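Local coordinates for protein F9 (Vaccinia virus, PDB 6CJ6) that belongs to the poxvirus entry-fusion complex, which merges viral and cellular membranes and then opens a pore that admits the virion core to the host cytoplasm, at residues S17-L22 and L136-N141; T9-F14 and C149-I154. All blocks are in the same frame, centred on the assembly; numbering follows the deposited sequence.

Contact 1: S17-L22 and L136-N141. With PDO (1,3-propandiol), chain X; MOH (methanol), chain B.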
ATOM      1  N   SER A  17      -6.142  -6.978  -4.329  1.00 40.43           N
ATOM      2  CA  SER A  17      -5.256  -7.697  -5.238  1.00 36.54           C
ATOM      3  C   SER A  17      -3.957  -8.083  -4.546  1.00 37.80           C
ATOM      4  O   SER A  17      -3.479  -9.215  -4.684  1.00 41.13           O
ATOM      5  CB  SER A  17      -4.956  -6.825  -6.457  1.00 38.75           C
ATOM      6  OG  SER A  17      -3.869  -7.348  -7.201  1.00 44.04           O
ATOM      7  N   TYR A  18      -3.373  -7.148  -3.797  1.00 32.51           N
ATOM      8  CA  TYR A  18      -2.079  -7.395  -3.172  1.00 37.39           C
ATOM      9  C   TYR A  18      -2.183  -8.454  -2.080  1.00 44.01           C
ATOM     10  O   TYR A  18      -1.266  -9.267  -1.911  1.00 39.80           O
ATOM     11  CB  TYR A  18      -1.517  -6.082  -2.623  1.00 32.90           C
ATOM     12  CG  TYR A  18      -0.150  -6.199  -1.996  1.00 36.31           C
ATOM     13  CD1 TYR A  18       0.887  -6.847  -2.654  1.00 34.20           C
ATOM     14  CD2 TYR A  18       0.111  -5.640  -0.753  1.00 33.31           C
ATOM     15  CE1 TYR A  18       2.140  -6.948  -2.084  1.00 29.30           C
ATOM     16  CE2 TYR A  18       1.362  -5.736  -0.176  1.00 34.38           C
ATOM     17  CZ  TYR A  18       2.370  -6.391  -0.845  1.00 30.93           C
ATOM     18  OH  TYR A  18       3.615  -6.489  -0.271  1.00 32.42           O
ATOM     19  N   LEU A  19      -3.295  -8.471  -1.337  1.00 38.65           N
ATOM     20  CA  LEU A  19      -3.448  -9.450  -0.264  1.00 41.53           C
ATOM     21  C   LEU A  19      -3.545 -10.872  -0.809  1.00 40.77           C
ATOM     22  O   LEU A  19      -2.998 -11.805  -0.210  1.00 48.41           O
ATOM     23  CB  LEU A  19      -4.653  -9.107   0.612  1.00 31.15           C
ATOM     24  CG  LEU A  19      -4.502  -7.864   1.491  1.00 36.04           C
ATOM     25  CD1 LEU A  19      -5.803  -7.539   2.211  1.00 47.04           C
ATOM     26  CD2 LEU A  19      -3.363  -8.038   2.482  1.00 41.55           C
ATOM     27  N   GLN A  20      -4.239 -11.058  -1.936  1.00 37.90           N
ATOM     28  CA  GLN A  20      -4.299 -12.375  -2.566  1.00 49.69           C
ATOM     29  C   GLN A  20      -2.902 -12.902  -2.867  1.00 52.43           C
ATOM     30  O   GLN A  20      -2.583 -14.062  -2.582  1.00 52.63           O
ATOM     31  CB  GLN A  20      -5.109 -12.304  -3.860  1.00 48.88           C
ATOM     32  CG  GLN A  20      -6.614 -12.365  -3.695  1.00 54.41           C
ATOM     33  CD  GLN A  20      -7.320 -12.551  -5.026  1.00 55.65           C
ATOM     34  OE1 GLN A  20      -6.697 -12.910  -6.022  1.00 63.43           O
ATOM     35  NE2 GLN A  20      -8.624 -12.299  -5.050  1.00 60.58           N
ATOM     36  N   LYS A  21      -2.053 -12.054  -3.450  1.00 48.87           N
ATOM     37  CA  LYS A  21      -0.709 -12.481  -3.816  1.00 46.73           C
ATOM     38  C   LYS A  21       0.136 -12.772  -2.582  1.00 49.21           C
ATOM     39  O   LYS A  21       0.948 -13.705  -2.584  1.00 52.22           O
ATOM     40  CB  LYS A  21      -0.055 -11.408  -4.685  1.00 45.25           C
ATOM     41  CG  LYS A  21      -0.816 -11.098  -5.968  1.00 44.09           C
ATOM     42  CD  LYS A  21      -0.628  -9.643  -6.369  1.00 44.43           C
ATOM     43  CE  LYS A  21      -0.447  -9.480  -7.871  1.00 46.25           C
ATOM     44  NZ  LYS A  21      -1.656  -9.862  -8.648  1.00 51.00           N
ATOM     45  N   LEU A  22      -0.044 -11.990  -1.514  1.00 50.91           N
ATOM     46  CA  LEU A  22       0.723 -12.218  -0.291  1.00 51.24           C
ATOM     47  C   LEU A  22       0.410 -13.581   0.314  1.00 57.61           C
ATOM     48  O   LEU A  22       1.308 -14.262   0.823  1.00 60.89           O
ATOM     49  CB  LEU A  22       0.441 -11.111   0.725  1.00 45.99           C
ATOM     50  CG  LEU A  22       0.968  -9.709   0.422  1.00 45.50           C
ATOM     51  CD1 LEU A  22       0.622  -8.755   1.553  1.00 37.93           C
ATOM     52  CD2 LEU A  22       2.466  -9.737   0.180  1.00 44.42           C
ATOM     53  N   LEU A 136     -12.619   2.258   4.369  1.00 37.35           N
ATOM     54  CA  LEU A 136     -11.827   1.110   4.781  1.00 34.52           C
ATOM     55  C   LEU A 136     -10.418   1.237   4.217  1.00 37.28           C
ATOM     56  O   LEU A 136     -10.234   1.469   3.018  1.00 36.06           O
ATOM     57  CB  LEU A 136     -12.473  -0.181   4.281  1.00 37.70           C
ATOM     58  CG  LEU A 136     -11.678  -1.453   4.578  1.00 38.74           C
ATOM     59  CD1 LEU A 136     -11.706  -1.760   6.070  1.00 42.29           C
ATOM     60  CD2 LEU A 136     -12.199  -2.626   3.765  1.00 39.93           C
ATOM     61  N   LEU A 137      -9.419   1.083   5.087  1.00 35.74           N
ATOM     62  CA  LEU A 137      -8.014   1.264   4.716  1.00 30.90           C
ATOM     63  C   LEU A 137      -7.221   0.106   5.320  1.00 29.12           C
ATOM     64  O   LEU A 137      -6.735   0.194   6.450  1.00 31.35           O
ATOM     65  CB  LEU A 137      -7.509   2.615   5.202  1.00 31.81           C
ATOM     66  CG  LEU A 137      -6.482   3.315   4.320  1.00 32.77           C
ATOM     67  CD1 LEU A 137      -7.014   3.415   2.908  1.00 37.33           C
ATOM     68  CD2 LEU A 137      -6.171   4.692   4.872  1.00 36.29           C
ATOM     69  N   GLN A 138      -7.094  -0.979   4.561  1.00 28.74           N
ATOM     70  CA  GLN A 138      -6.354  -2.151   5.012  1.00 37.71           C
ATOM     71  C   GLN A 138      -4.858  -1.897   4.876  1.00 31.05           C
ATOM     72  O   GLN A 138      -4.353  -1.707   3.764  1.00 30.24           O
ATOM     73  CB  GLN A 138      -6.764  -3.368   4.189  1.00 35.49           C
ATOM     74  CG  GLN A 138      -8.179  -3.829   4.457  1.00 34.99           C
ATOM     75  CD  GLN A 138      -8.805  -4.494   3.256  1.00 42.45           C
ATOM     76  OE1 GLN A 138      -9.312  -3.822   2.355  1.00 42.21           O
ATOM     77  NE2 GLN A 138      -8.774  -5.821   3.231  1.00 40.99           N
ATOM     78  N   ILE A 139      -4.151  -1.897   6.002  1.00 28.06           N
ATOM     79  CA  ILE A 139      -2.709  -1.680   6.043  1.00 22.53           C
ATOM     80  C   ILE A 139      -2.058  -2.984   6.484  1.00 28.25           C
ATOM     81  O   ILE A 139      -2.351  -3.495   7.573  1.00 30.17           O
ATOM     82  CB  ILE A 139      -2.335  -0.516   6.978  1.00 21.97           C
ATOM     83  CG1 ILE A 139      -2.449   0.824   6.248  1.00 39.45           C
ATOM     84  CG2 ILE A 139      -0.924  -0.679   7.510  1.00 25.00           C
ATOM     85  CD1 ILE A 139      -3.859   1.304   6.027  1.00 32.69           C
ATOM     86  N   VAL A 140      -1.184  -3.529   5.641  1.00 27.76           N
ATOM     87  CA  VAL A 140      -0.535  -4.808   5.904  1.00 29.70           C
ATOM     88  C   VAL A 140       0.951  -4.577   6.133  1.00 29.62           C
ATOM     89  O   VAL A 140       1.623  -3.932   5.319  1.00 33.78           O
ATOM     90  CB  VAL A 140      -0.794  -5.828   4.779  1.00 35.78           C
ATOM     91  CG1 VAL A 140      -0.456  -5.240   3.420  1.00 35.51           C
ATOM     92  CG2 VAL A 140      -0.004  -7.104   5.026  1.00 37.24           C
ATOM     93  N   ASN A 141       1.458  -5.089   7.252  1.00 32.18           N
ATOM     94  CA  ASN A 141       2.880  -5.044   7.559  1.00 35.54           C
ATOM     95  C   ASN A 141       3.545  -6.278   6.965  1.00 37.59           C
ATOM     96  O   ASN A 141       3.142  -7.406   7.265  1.00 37.41           O
ATOM     97  CB  ASN A 141       3.096  -5.039   9.071  1.00 29.66           C
ATOM     98  CG  ASN A 141       4.562  -5.139   9.447  1.00 37.02           C
ATOM     99  OD1 ASN A 141       5.423  -4.565   8.777  1.00 34.62           O
ATOM    100  ND2 ASN A 141       4.858  -5.883  10.509  1.00 31.83           N
TER
HETATM  101  C1  PDO X 220      -7.356  -9.214  -8.202  1.00 54.51           C
HETATM  102  O1  PDO X 220      -7.670  -8.360  -7.096  1.00 55.19           O
HETATM  103  C2  PDO X 220      -5.842  -9.333  -8.338  1.00 46.02           C
HETATM  104  C3  PDO X 220      -5.313 -10.511  -7.530  1.00 51.15           C
HETATM  105  O3  PDO X 220      -3.881 -10.498  -7.548  1.00 53.88           O
HETATM  106  C   MOH B 241       4.096  -4.323   1.978  1.00 34.54           C
HETATM  107  O   MOH B 241       4.098  -3.502   3.128  1.00 41.92           O

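Contact 2: T9-F14 and C149-I154. With MOH (methanol), chain C.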
ATOM      1  N   THR A   9     -12.288   3.427  -2.584  1.00 33.98           N
ATOM      2  CA  THR A   9     -11.317   4.127  -3.411  1.00 28.32           C
ATOM      3  C   THR A   9     -10.509   3.097  -4.190  1.00 31.63           C
ATOM      4  O   THR A   9     -10.729   1.887  -4.078  1.00 27.56           O
ATOM      5  CB  THR A   9     -10.370   4.983  -2.560  1.00 29.95           C
ATOM      6  OG1 THR A   9      -9.460   4.126  -1.859  1.00 34.25           O
ATOM      7  CG2 THR A   9     -11.149   5.825  -1.558  1.00 35.08           C
ATOM      8  N   LEU A  10      -9.550   3.588  -4.981  1.00 34.32           N
ATOM      9  CA  LEU A  10      -8.700   2.688  -5.753  1.00 26.48           C
ATOM     10  C   LEU A  10      -7.797   1.845  -4.861  1.00 30.45           C
ATOM     11  O   LEU A  10      -7.451   0.718  -5.231  1.00 28.28           O
ATOM     12  CB  LEU A  10      -7.861   3.469  -6.762  1.00 33.55           C
ATOM     13  CG  LEU A  10      -8.467   3.622  -8.155  1.00 41.34           C
ATOM     14  CD1 LEU A  10      -7.463   4.258  -9.100  1.00 42.07           C
ATOM     15  CD2 LEU A  10      -8.916   2.269  -8.674  1.00 35.72           C
ATOM     16  N   TYR A  11      -7.397   2.366  -3.697  1.00 25.83           N
ATOM     17  CA  TYR A  11      -6.550   1.575  -2.812  1.00 23.31           C
ATOM     18  C   TYR A  11      -7.242   0.294  -2.371  1.00 30.79           C
ATOM     19  O   TYR A  11      -6.577  -0.725  -2.153  1.00 28.44           O
ATOM     20  CB  TYR A  11      -6.091   2.397  -1.605  1.00 23.43           C
ATOM     21  CG  TYR A  11      -5.251   1.594  -0.635  1.00 25.51           C
ATOM     22  CD1 TYR A  11      -3.939   1.255  -0.938  1.00 31.88           C
ATOM     23  CD2 TYR A  11      -5.776   1.156   0.574  1.00 25.89           C
ATOM     24  CE1 TYR A  11      -3.172   0.509  -0.063  1.00 29.91           C
ATOM     25  CE2 TYR A  11      -5.016   0.417   1.461  1.00 26.59           C
ATOM     26  CZ  TYR A  11      -3.714   0.099   1.138  1.00 29.39           C
ATOM     27  OH  TYR A  11      -2.955  -0.638   2.016  1.00 34.08           O
ATOM     28  N   ASN A  12      -8.572   0.322  -2.239  1.00 34.34           N
ATOM     29  CA  ASN A  12      -9.314  -0.897  -1.932  1.00 32.59           C
ATOM     30  C   ASN A  12      -9.068  -1.966  -2.989  1.00 27.87           C
ATOM     31  O   ASN A  12      -8.798  -3.127  -2.664  1.00 25.77           O
ATOM     32  CB  ASN A  12     -10.806  -0.586  -1.824  1.00 28.54           C
ATOM     33  CG  ASN A  12     -11.128   0.308  -0.648  1.00 40.40           C
ATOM     34  OD1 ASN A  12     -11.275   1.524  -0.798  1.00 38.89           O
ATOM     35  ND2 ASN A  12     -11.240  -0.288   0.534  1.00 32.63           N
ATOM     36  N   LEU A  13      -9.156  -1.590  -4.266  1.00 24.54           N
ATOM     37  CA  LEU A  13      -8.891  -2.552  -5.331  1.00 32.70           C
ATOM     38  C   LEU A  13      -7.444  -3.025  -5.296  1.00 29.43           C
ATOM     39  O   LEU A  13      -7.166  -4.211  -5.514  1.00 34.41           O
ATOM     40  CB  LEU A  13      -9.230  -1.939  -6.690  1.00 34.53           C
ATOM     41  CG  LEU A  13     -10.654  -1.402  -6.832  1.00 38.40           C
ATOM     42  CD1 LEU A  13     -10.922  -0.951  -8.259  1.00 46.37           C
ATOM     43  CD2 LEU A  13     -11.668  -2.450  -6.393  1.00 52.15           C
ATOM     44  N   PHE A  14      -6.507  -2.115  -5.016  1.00 31.58           N
ATOM     45  CA  PHE A  14      -5.097  -2.489  -4.979  1.00 32.13           C
ATOM     46  C   PHE A  14      -4.818  -3.473  -3.852  1.00 31.71           C
ATOM     47  O   PHE A  14      -4.203  -4.525  -4.067  1.00 31.75           O
ATOM     48  CB  PHE A  14      -4.223  -1.241  -4.832  1.00 29.82           C
ATOM     49  CG  PHE A  14      -2.808  -1.533  -4.402  1.00 29.94           C
ATOM     50  CD1 PHE A  14      -1.847  -1.898  -5.331  1.00 28.49           C
ATOM     51  CD2 PHE A  14      -2.442  -1.443  -3.068  1.00 32.21           C
ATOM     52  CE1 PHE A  14      -0.547  -2.170  -4.937  1.00 26.33           C
ATOM     53  CE2 PHE A  14      -1.147  -1.715  -2.668  1.00 27.35           C
ATOM     54  CZ  PHE A  14      -0.197  -2.079  -3.605  1.00 29.61           C
ATOM     55  N   CYS A 149       7.320   1.295   3.472  1.00 25.40           N
ATOM     56  CA  CYS A 149       7.414   2.595   2.816  1.00 28.60           C
ATOM     57  C   CYS A 149       6.727   2.576   1.458  1.00 21.94           C
ATOM     58  O   CYS A 149       6.086   3.558   1.063  1.00 22.57           O
ATOM     59  CB  CYS A 149       8.880   2.990   2.650  1.00 29.85           C
ATOM     60  SG  CYS A 149       9.172   4.266   1.402  1.00 38.14           S
ATOM     61  N   GLY A 150       6.859   1.471   0.725  1.00 23.01           N
ATOM     62  CA  GLY A 150       6.202   1.377  -0.567  1.00 27.79           C
ATOM     63  C   GLY A 150       4.692   1.384  -0.447  1.00 22.62           C
ATOM     64  O   GLY A 150       4.003   2.072  -1.203  1.00 24.23           O
ATOM     65  N   LEU A 151       4.157   0.626   0.510  1.00 24.84           N
ATOM     66  CA  LEU A 151       2.716   0.628   0.728  1.00 25.43           C
ATOM     67  C   LEU A 151       2.228   2.011   1.145  1.00 23.60           C
ATOM     68  O   LEU A 151       1.167   2.466   0.700  1.00 24.99           O
ATOM     69  CB  LEU A 151       2.354  -0.420   1.780  1.00 25.55           C
ATOM     70  CG  LEU A 151       0.870  -0.723   1.977  1.00 28.84           C
ATOM     71  CD1 LEU A 151       0.245  -1.199   0.679  1.00 37.07           C
ATOM     72  CD2 LEU A 151       0.682  -1.760   3.074  1.00 38.76           C
ATOM     73  N   GLN A 152       3.001   2.702   1.987  1.00 24.16           N
ATOM     74  CA  GLN A 152       2.609   4.034   2.440  1.00 25.35           C
ATOM     75  C   GLN A 152       2.484   4.999   1.267  1.00 25.63           C
ATOM     76  O   GLN A 152       1.475   5.704   1.136  1.00 22.15           O
ATOM     77  CB  GLN A 152       3.615   4.563   3.464  1.00 24.85           C
ATOM     78  CG  GLN A 152       3.621   6.085   3.558  1.00 31.18           C
ATOM     79  CD  GLN A 152       4.403   6.608   4.741  1.00 28.95           C
ATOM     80  OE1 GLN A 152       4.293   6.090   5.852  1.00 29.94           O
ATOM     81  NE2 GLN A 152       5.198   7.642   4.511  1.00 28.81           N
ATOM     82  N   THR A 153       3.506   5.047   0.408  1.00 23.40           N
ATOM     83  CA  THR A 153       3.445   5.906  -0.770  1.00 23.07           C
ATOM     84  C   THR A 153       2.218   5.586  -1.615  1.00 21.65           C
ATOM     85  O   THR A 153       1.542   6.492  -2.115  1.00 23.55           O
ATOM     86  CB  THR A 153       4.721   5.742  -1.595  1.00 24.42           C
ATOM     87  OG1 THR A 153       5.862   5.820  -0.731  1.00 27.58           O
ATOM     88  CG2 THR A 153       4.823   6.837  -2.655  1.00 17.52           C
ATOM     89  N   ILE A 154       1.905   4.298  -1.765  1.00 24.11           N
ATOM     90  CA  ILE A 154       0.748   3.888  -2.554  1.00 22.98           C
ATOM     91  C   ILE A 154      -0.558   4.260  -1.854  1.00 24.06           C
ATOM     92  O   ILE A 154      -1.520   4.691  -2.505  1.00 24.19           O
ATOM     93  CB  ILE A 154       0.841   2.388  -2.890  1.00 25.28           C
ATOM     94  CG1 ILE A 154       1.994   2.143  -3.870  1.00 22.73           C
ATOM     95  CG2 ILE A 154      -0.475   1.870  -3.450  1.00 17.00           C
ATOM     96  CD1 ILE A 154       2.162   0.702  -4.266  1.00 24.82           C
TER
HETATM   97  C   MOH C 239       6.328   8.131   7.598  1.00 40.48           C
HETATM   98  O   MOH C 239       6.485   6.754   7.877  1.00 42.00           O

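Contact 1: S17-L22 and L136-N141
Gln138 begins the contact on the strand side, its amide NE2 lying 3.6 Å from Leu19 CD1, a polar group set obliquely against a methyl. The same side chain also touches Ile15 and Asp16, one turn back on the helix. Ile139 turns its side chain to the other side of the strand, toward Leu122 and Ile124, in the alternation expected of a β-strand. Helix 10-24 lies against the side from which Gln138 and Val140 project, on a parallel sheet in which strand 133-141 runs between 5-6 and 47-53; segments 17-22 and 136-141 are inclined by 31°, their axes 10.6 Å apart at the closest. Val140 carries most of the apolar contact. Its CG1 sits between the backbone N and the carbonyl carbon (chi1 52°) and lies 4.1 Å from Tyr18 CE2, while CG2 meets Leu22 CD1 tip to tip at 3.9 Å. Leu19 and Val140 lie side by side but point opposite ways, with Leu19 CD2 4.1 Å from Val140 CB. Within the helix, Leu22 CG covers the centre of one face of the Tyr18 ring, 3.8 Å above its plane, and a methanol carbon lies at that ring's edge.

Contact 2: T9-F14 and C149-I154
Tyr11 and Phe14, one turn apart on helix 10-24, present their rings to Leu151 and Ile154 of the facing helix. The helix starts at Thr9, its N-cap, which forms a capping box with Asn12: Thr9 N donates to Asn12 OD1 over 2.8 Å in a nearly straight bond (172°), and Thr9 OG1 accepts a weak bond from Tyr11 N, a capping bond. In both aromatic residues CG is anti to the backbone N, which starts the ring out toward helix 145-158. The Tyr11 ring is met at its edge, where Leu151 CD1 lies in the ring plane, 3.5 Å from Tyr11 OH and 3.9 Å from Tyr11 CE1; the two side chains cross at about a right angle. That hydroxyl is not left to the methyl alone, since it probably hydrogen-bonds to Gln138 O on the neighbouring strand. Ile154 CG2 adds a looser touch at the edge of the same ring. Phe14 is engaged in two ways. Ile154 CG2 sits over one face, 3.9 Å from the ring centroid and 16° off the normal, a CH-pi contact, while Ile154 CD1 reaches 3.7 Å from Phe14 CZ. Leu151 CD1 comes in at the Phe14 edge, 3.7 Å from CE2, and so bridges the two aromatic rings. The segments 10-14 and 149-154 are inclined at 145°, closer to antiparallel than to perpendicular, their axes 12.0 Å apart at the closest, a separation spanned by the two rings together with Leu151 and Ile154. Around this pair, Met66 of helix 59-74 touches both Leu151 and Ile154, Tyr11 rests on Leu137 and Leu151 on Val140 of strand 133-141, and Cys149 is joined by a disulfide to Cys107 of helix 102-113.

In the fold
Both contacts are buried and draw on successive parts of helix 10-24, with centres about 9 Å apart; contact 2 lies nearer the middle of the chain, at about 3 Å from its centre against about 7 Å for contact 1. The difference is in the partner. Contact 1 sets the helix on a strand and is mainly aliphatic, with the Tyr18 ring and a partly exposed amide at its sides, whereas contact 2 sets it on a helix, and two aromatic rings carry one whole side. Strand 133-141 and helix 145-158 are consecutive in the chain, and both pack on helix 10-24. The two contacts meet directly, for Asn12 ND2 probably donates to Leu136 O.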